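Local coordinates for single-stranded-DNA-specific exonuclease RecJ (Thermus thermophilus, PDB 2ZXR), which degrades single-stranded DNA from the 5' to the 3' end, using divalent metal ions, and shows no detectable activity on single-stranded RNA, at residues S11-L25 against A32-L46. Sequence-based numbering, arbitrary orientation.
Sequences SLPPLAQWREVMAAL and ALAYWHRGFRRKEDL
Leu-25 packs on Tyr-35 where residues 11-25 meet residues 32-46, two short helices with flanking loops; Leu-25, Trp-36 and Val-21 bury more surface here than any other residues. The forked leucine end can serve two neighbours: CD1 lies over one face of the Tyr-35 ring, 3.9 Å from the centroid, in a CH-pi contact, while CD2 presses against the turn after the second helix, 3.5 Å from the C atom of Arg-42, and meets CD1 of Leu-46. Asp-45 OD2 accepts the backbone N-H groups of Arg-41 and Arg-42 from the same face of its carboxylate, which ties that turn together.

With CG anti to its backbone N (chi1 -174°), the Trp-36 indole turns one face to Pro-13, whose CB sits 3.4 Å from the centroid of the six-membered ring, 14° off the normal. Proline suits this place because its rigid ring offers C-H groups to the aromatic face. Arg-41 NH1 lies 3.5 Å above the plane of the opposite face of the Trp-36 indole, toward its rim. Nearby, His-37 NE2 makes a weak hydrogen bond to Ser-11 O (3.1 Å).

Where the helices cross at 105°, the beta branch of Val-21 sets its methyls apart, CG1 for Ala-32 CB and CG2 for Arg-41 CD. Ala-32, with a single methyl, lets the backbones come close, its CB tight against Met-22 CG at 3.4 Å.

A Schellman motif at Gly-39 ends helix 29-37 and turns the chain so that residues 41-43 run beside helix 15-25. Away from the metal site, the helix pair joins the sheet holding strands 5-9 and 426-433, whose Leu-431 touches Leu-33, to C-terminal helices 624-639, with Leu-629 against Trp-18 and Leu-33, and 643-655, touching Ser-11 and Leu-12.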
loop_
_atom_site.group_PDB
_atom_site.type_symbol
_atom_site.label_atom_id
_atom_site.label_comp_id
_atom_site.label_asym_id
_atom_site.label_seq_id
_atom_site.Cartn_x
_atom_site.Cartn_y
_atom_site.Cartn_z
ATOM N N SER A 11 2.861 -13.533 8.898
ATOM C CA SER A 11 3.269 -14.894 9.210
ATOM C C SER A 11 4.638 -15.268 8.665
ATOM O O SER A 11 5.089 -14.704 7.661
ATOM C CB SER A 11 2.249 -15.856 8.617
ATOM O OG SER A 11 2.378 -15.841 7.197
ATOM N N LEU A 12 5.312 -16.216 9.314
ATOM C CA LEU A 12 6.602 -16.661 8.789
ATOM C C LEU A 12 6.271 -17.701 7.726
ATOM O O LEU A 12 5.374 -18.554 7.908
ATOM C CB LEU A 12 7.495 -17.292 9.868
ATOM C CG LEU A 12 7.885 -16.399 11.050
ATOM C CD1 LEU A 12 8.861 -17.146 11.967
ATOM C CD2 LEU A 12 8.489 -15.109 10.550
ATOM N N PRO A 13 6.960 -17.634 6.580
ATOM C CA PRO A 13 6.660 -18.627 5.541
ATOM C C PRO A 13 7.357 -19.943 5.859
ATOM O O PRO A 13 8.173 -20.014 6.787
ATOM C CB PRO A 13 7.223 -17.977 4.276
ATOM C CG PRO A 13 8.440 -17.275 4.792
ATOM C CD PRO A 13 7.979 -16.671 6.125
ATOM N N PRO A 14 7.021 -21.009 5.119
ATOM C CA PRO A 14 7.696 -22.280 5.398
ATOM C C PRO A 14 9.175 -22.121 5.026
ATOM O O PRO A 14 9.528 -21.569 3.970
ATOM C CB PRO A 14 6.949 -23.301 4.522
ATOM C CG PRO A 14 6.076 -22.450 3.574
ATOM C CD PRO A 14 5.770 -21.209 4.366
ATOM N N LEU A 15 10.046 -22.592 5.907
ATOM C CA LEU A 15 11.476 -22.450 5.683
ATOM C C LEU A 15 12.032 -22.828 4.310
ATOM O O LEU A 15 12.833 -22.079 3.750
ATOM C CB LEU A 15 12.248 -23.198 6.759
ATOM C CG LEU A 15 12.279 -22.532 8.129
ATOM C CD1 LEU A 15 13.725 -22.609 8.636
ATOM C CD2 LEU A 15 11.831 -21.082 8.057
ATOM N N ALA A 16 11.636 -23.975 3.769
ATOM C CA ALA A 16 12.155 -24.357 2.456
ATOM C C ALA A 16 11.779 -23.330 1.383
ATOM O O ALA A 16 12.567 -23.085 0.477
ATOM C CB ALA A 16 11.664 -25.746 2.057
ATOM N N GLN A 17 10.589 -22.725 1.475
ATOM C CA GLN A 17 10.206 -21.712 0.492
ATOM C C GLN A 17 10.917 -20.387 0.808
ATOM O O GLN A 17 11.309 -19.652 -0.092
ATOM C CB GLN A 17 8.693 -21.478 0.481
ATOM C CG GLN A 17 7.834 -22.722 0.292
ATOM C CD GLN A 17 6.350 -22.374 0.173
ATOM O OE1 GLN A 17 5.474 -23.166 0.543
ATOM N NE2 GLN A 17 6.062 -21.190 -0.357
ATOM N N TRP A 18 11.102 -20.086 2.088
ATOM C CA TRP A 18 11.774 -18.841 2.478
ATOM C C TRP A 18 13.173 -18.889 1.860
ATOM O O TRP A 18 13.659 -17.920 1.262
ATOM C CB TRP A 18 11.884 -18.778 3.996
ATOM C CG TRP A 18 12.043 -17.420 4.629
ATOM C CD1 TRP A 18 12.519 -16.266 4.047
ATOM C CD2 TRP A 18 11.813 -17.108 6.008
ATOM N NE1 TRP A 18 12.600 -15.261 4.993
ATOM C CE2 TRP A 18 12.175 -15.752 6.201
ATOM C CE3 TRP A 18 11.341 -17.847 7.104
ATOM C CZ2 TRP A 18 12.075 -15.124 7.440
ATOM C CZ3 TRP A 18 11.243 -17.216 8.339
ATOM C CH2 TRP A 18 11.608 -15.869 8.496
ATOM N N ARG A 19 13.810 -20.042 2.022
ATOM C CA ARG A 19 15.141 -20.272 1.494
ATOM C C ARG A 19 15.190 -20.185 -0.031
ATOM O O ARG A 19 16.137 -19.629 -0.587
ATOM C CB ARG A 19 15.652 -21.641 1.969
ATOM C CG ARG A 19 16.286 -21.579 3.356
ATOM C CD ARG A 19 16.195 -22.913 4.090
ATOM N NE ARG A 19 17.099 -22.958 5.241
ATOM C CZ ARG A 19 17.087 -23.924 6.156
ATOM N NH1 ARG A 19 16.212 -24.920 6.053
ATOM N NH2 ARG A 19 17.959 -23.902 7.162
ATOM N N GLU A 20 14.183 -20.746 -0.695
ATOM C CA GLU A 20 14.111 -20.716 -2.157
ATOM C C GLU A 20 14.066 -19.275 -2.653
ATOM O O GLU A 20 14.755 -18.923 -3.619
ATOM C CB GLU A 20 12.876 -21.477 -2.647
ATOM C CG GLU A 20 12.991 -22.979 -2.409
ATOM C CD GLU A 20 11.707 -23.753 -2.679
ATOM O OE1 GLU A 20 11.774 -25.008 -2.662
ATOM O OE2 GLU A 20 10.638 -23.120 -2.895
ATOM N N VAL A 21 13.284 -18.439 -1.979
ATOM C CA VAL A 21 13.179 -17.039 -2.375
ATOM C C VAL A 21 14.497 -16.311 -2.153
ATOM O O VAL A 21 14.964 -15.576 -3.029
ATOM C CB VAL A 21 12.029 -16.335 -1.619
ATOM C CG1 VAL A 21 12.024 -14.848 -1.927
ATOM C CG2 VAL A 21 10.681 -16.960 -2.049
ATOM N N MET A 22 15.116 -16.537 -0.999
ATOM C CA MET A 22 16.382 -15.898 -0.709
ATOM C C MET A 22 17.441 -16.247 -1.758
ATOM O O MET A 22 18.279 -15.413 -2.128
ATOM C CB MET A 22 16.902 -16.336 0.653
ATOM C CG MET A 22 16.209 -15.704 1.839
ATOM S SD MET A 22 17.146 -16.048 3.328
ATOM C CE MET A 22 16.558 -17.639 3.686
ATOM N N ALA A 23 17.420 -17.496 -2.207
ATOM C CA ALA A 23 18.390 -17.965 -3.188
ATOM C C ALA A 23 18.099 -17.447 -4.583
ATOM O O ALA A 23 18.989 -16.955 -5.263
ATOM C CB ALA A 23 18.426 -19.492 -3.206
ATOM N N ALA A 24 16.843 -17.554 -4.995
ATOM C CA ALA A 24 16.431 -17.146 -6.330
ATOM C C ALA A 24 16.365 -15.646 -6.561
ATOM O O ALA A 24 16.249 -15.208 -7.704
ATOM C CB ALA A 24 15.085 -17.795 -6.677
ATOM N N LEU A 25 16.412 -14.852 -5.495
ATOM C CA LEU A 25 16.388 -13.406 -5.662
ATOM C C LEU A 25 17.667 -12.801 -5.107
ATOM O O LEU A 25 17.890 -11.594 -5.213
ATOM C CB LEU A 25 15.189 -12.787 -4.955
ATOM C CG LEU A 25 13.798 -13.208 -5.421
ATOM C CD1 LEU A 25 12.784 -12.315 -4.714
ATOM C CD2 LEU A 25 13.665 -13.079 -6.929
ATOM N N ALA A 32 13.283 -11.229 1.656
ATOM C CA ALA A 32 12.667 -12.448 1.125
ATOM C C ALA A 32 11.286 -12.650 1.742
ATOM O O ALA A 32 10.393 -13.181 1.103
ATOM C CB ALA A 32 13.548 -13.666 1.396
ATOM N N LEU A 33 11.118 -12.236 2.989
ATOM C CA LEU A 33 9.828 -12.360 3.656
ATOM C C LEU A 33 8.805 -11.524 2.867
ATOM O O LEU A 33 7.689 -11.984 2.570
ATOM C CB LEU A 33 9.944 -11.819 5.082
ATOM C CG LEU A 33 9.726 -12.764 6.259
ATOM C CD1 LEU A 33 10.331 -12.160 7.537
ATOM C CD2 LEU A 33 8.240 -12.993 6.431
ATOM N N ALA A 34 9.195 -10.295 2.538
ATOM C CA ALA A 34 8.340 -9.371 1.778
ATOM C C ALA A 34 8.012 -9.950 0.394
ATOM O O ALA A 34 6.839 -10.024 -0.012
ATOM C CB ALA A 34 9.032 -8.017 1.638
ATOM N N TYR A 35 9.042 -10.379 -0.332
ATOM C CA TYR A 35 8.806 -10.967 -1.645
ATOM C C TYR A 35 7.880 -12.181 -1.543
ATOM O O TYR A 35 6.929 -12.302 -2.333
ATOM C CB TYR A 35 10.124 -11.369 -2.306
ATOM C CG TYR A 35 11.007 -10.194 -2.611
ATOM C CD1 TYR A 35 10.558 -9.158 -3.426
ATOM C CD2 TYR A 35 12.279 -10.096 -2.062
ATOM C CE1 TYR A 35 11.364 -8.052 -3.677
ATOM C CE2 TYR A 35 13.081 -9.005 -2.296
ATOM C CZ TYR A 35 12.627 -7.982 -3.101
ATOM O OH TYR A 35 13.421 -6.883 -3.315
ATOM N N TRP A 36 8.126 -13.067 -0.570
ATOM C CA TRP A 36 7.268 -14.244 -0.434
ATOM C C TRP A 36 5.800 -13.837 -0.270
ATOM O O TRP A 36 4.912 -14.410 -0.912
ATOM C CB TRP A 36 7.685 -15.110 0.752
ATOM C CG TRP A 36 6.907 -16.407 0.832
ATOM C CD1 TRP A 36 7.164 -17.569 0.143
ATOM C CD2 TRP A 36 5.751 -16.670 1.636
ATOM N NE1 TRP A 36 6.238 -18.534 0.475
ATOM C CE2 TRP A 36 5.360 -18.012 1.387
ATOM C CE3 TRP A 36 5.007 -15.908 2.545
ATOM C CZ2 TRP A 36 4.254 -18.604 2.019
ATOM C CZ3 TRP A 36 3.904 -16.499 3.174
ATOM C CH2 TRP A 36 3.541 -17.836 2.904
ATOM N N HIS A 37 5.551 -12.843 0.573
ATOM C CA HIS A 37 4.199 -12.355 0.806
ATOM C C HIS A 37 3.552 -11.681 -0.402
ATOM O O HIS A 37 2.343 -11.779 -0.578
ATOM C CB HIS A 37 4.179 -11.369 1.980
ATOM C CG HIS A 37 4.167 -12.033 3.324
ATOM N ND1 HIS A 37 3.203 -12.951 3.692
ATOM C CD2 HIS A 37 5.004 -11.923 4.383
ATOM C CE1 HIS A 37 3.451 -13.381 4.917
ATOM N NE2 HIS A 37 4.539 -12.773 5.358
ATOM N N ARG A 38 4.349 -10.987 -1.212
ATOM C CA ARG A 38 3.843 -10.270 -2.373
ATOM C C ARG A 38 3.806 -11.185 -3.570
ATOM O O ARG A 38 3.509 -10.744 -4.672
ATOM C CB ARG A 38 4.741 -9.072 -2.719
ATOM C CG ARG A 38 5.199 -8.210 -1.554
ATOM C CD ARG A 38 4.226 -7.102 -1.249
ATOM N NE ARG A 38 4.506 -6.450 0.028
ATOM C CZ ARG A 38 5.085 -5.262 0.171
ATOM N NH1 ARG A 38 5.467 -4.570 -0.895
ATOM N NH2 ARG A 38 5.247 -4.754 1.387
ATOM N N GLY A 39 4.137 -12.450 -3.360
ATOM C CA GLY A 39 4.128 -13.409 -4.451
ATOM C C GLY A 39 5.330 -13.393 -5.378
ATOM O O GLY A 39 5.275 -14.000 -6.447
ATOM N N PHE A 40 6.407 -12.702 -5.010
ATOM C CA PHE A 40 7.598 -12.688 -5.862
ATOM C C PHE A 40 8.454 -13.909 -5.528
ATOM O O PHE A 40 9.017 -13.997 -4.439
ATOM C CB PHE A 40 8.412 -11.405 -5.650
ATOM C CG PHE A 40 7.691 -10.151 -6.076
ATOM C CD1 PHE A 40 6.841 -9.489 -5.202
ATOM C CD2 PHE A 40 7.853 -9.643 -7.362
ATOM C CE1 PHE A 40 6.159 -8.337 -5.598
ATOM C CE2 PHE A 40 7.176 -8.492 -7.769
ATOM C CZ PHE A 40 6.329 -7.840 -6.885
ATOM N N ARG A 41 8.554 -14.849 -6.466
ATOM C CA ARG A 41 9.317 -16.072 -6.243
ATOM C C ARG A 41 10.590 -16.211 -7.072
ATOM O O ARG A 41 11.623 -16.618 -6.546
ATOM C CB ARG A 41 8.419 -17.293 -6.476
ATOM C CG ARG A 41 7.137 -17.285 -5.649
ATOM C CD ARG A 41 7.399 -16.908 -4.187
ATOM N NE ARG A 41 6.165 -16.726 -3.419
ATOM C CZ ARG A 41 5.404 -17.721 -2.970
ATOM N NH1 ARG A 41 4.297 -17.452 -2.282
ATOM N NH2 ARG A 41 5.754 -18.984 -3.200
ATOM N N ARG A 42 10.517 -15.881 -8.360
ATOM C CA ARG A 42 11.677 -15.976 -9.252
ATOM C C ARG A 42 12.098 -14.576 -9.686
ATOM O O ARG A 42 11.335 -13.626 -9.509
ATOM C CB ARG A 42 11.321 -16.808 -10.485
ATOM C CG ARG A 42 10.612 -18.108 -10.155
ATOM C CD ARG A 42 10.333 -18.916 -11.400
ATOM N NE ARG A 42 9.499 -18.195 -12.358
ATOM C CZ ARG A 42 8.236 -17.832 -12.140
ATOM N NH1 ARG A 42 7.639 -18.115 -10.984
ATOM N NH2 ARG A 42 7.560 -17.188 -13.088
ATOM N N LYS A 43 13.300 -14.441 -10.248
ATOM C CA LYS A 43 13.781 -13.132 -10.692
ATOM C C LYS A 43 12.843 -12.447 -11.686
ATOM O O LYS A 43 12.709 -11.222 -11.677
ATOM C CB LYS A 43 15.168 -13.244 -11.328
ATOM C CG LYS A 43 16.326 -13.316 -10.345
ATOM C CD LYS A 43 17.658 -13.119 -11.069
ATOM C CE LYS A 43 18.852 -13.356 -10.152
ATOM N NZ LYS A 43 18.846 -12.440 -8.984
ATOM N N GLU A 44 12.192 -13.234 -12.538
ATOM C CA GLU A 44 11.281 -12.679 -13.543
ATOM C C GLU A 44 9.954 -12.169 -12.982
ATOM O O GLU A 44 9.124 -11.633 -13.726
ATOM C CB GLU A 44 11.020 -13.708 -14.664
ATOM C CG GLU A 44 10.908 -15.165 -14.207
ATOM C CD GLU A 44 12.231 -15.928 -14.316
ATOM O OE1 GLU A 44 12.665 -16.211 -15.456
ATOM O OE2 GLU A 44 12.841 -16.241 -13.265
ATOM N N ASP A 45 9.751 -12.330 -11.676
ATOM C CA ASP A 45 8.522 -11.870 -11.028
ATOM C C ASP A 45 8.740 -10.421 -10.609
ATOM O O ASP A 45 7.791 -9.670 -10.365
ATOM C CB ASP A 45 8.224 -12.716 -9.787
ATOM C CG ASP A 45 8.235 -14.212 -10.076
ATOM O OD1 ASP A 45 8.871 -14.616 -11.077
ATOM O OD2 ASP A 45 7.628 -14.983 -9.292
ATOM N N LEU A 46 10.011 -10.048 -10.514
ATOM C CA LEU A 46 10.397 -8.700 -10.142
ATOM C C LEU A 46 10.339 -7.836 -11.383
ATOM O O LEU A 46 10.046 -6.638 -11.326
ATOM C CB LEU A 46 11.813 -8.701 -9.586
ATOM C CG LEU A 46 11.923 -9.269 -8.177
ATOM C CD1 LEU A 46 13.377 -9.184 -7.724
ATOM C CD2 LEU A 46 11.014 -8.470 -7.235
#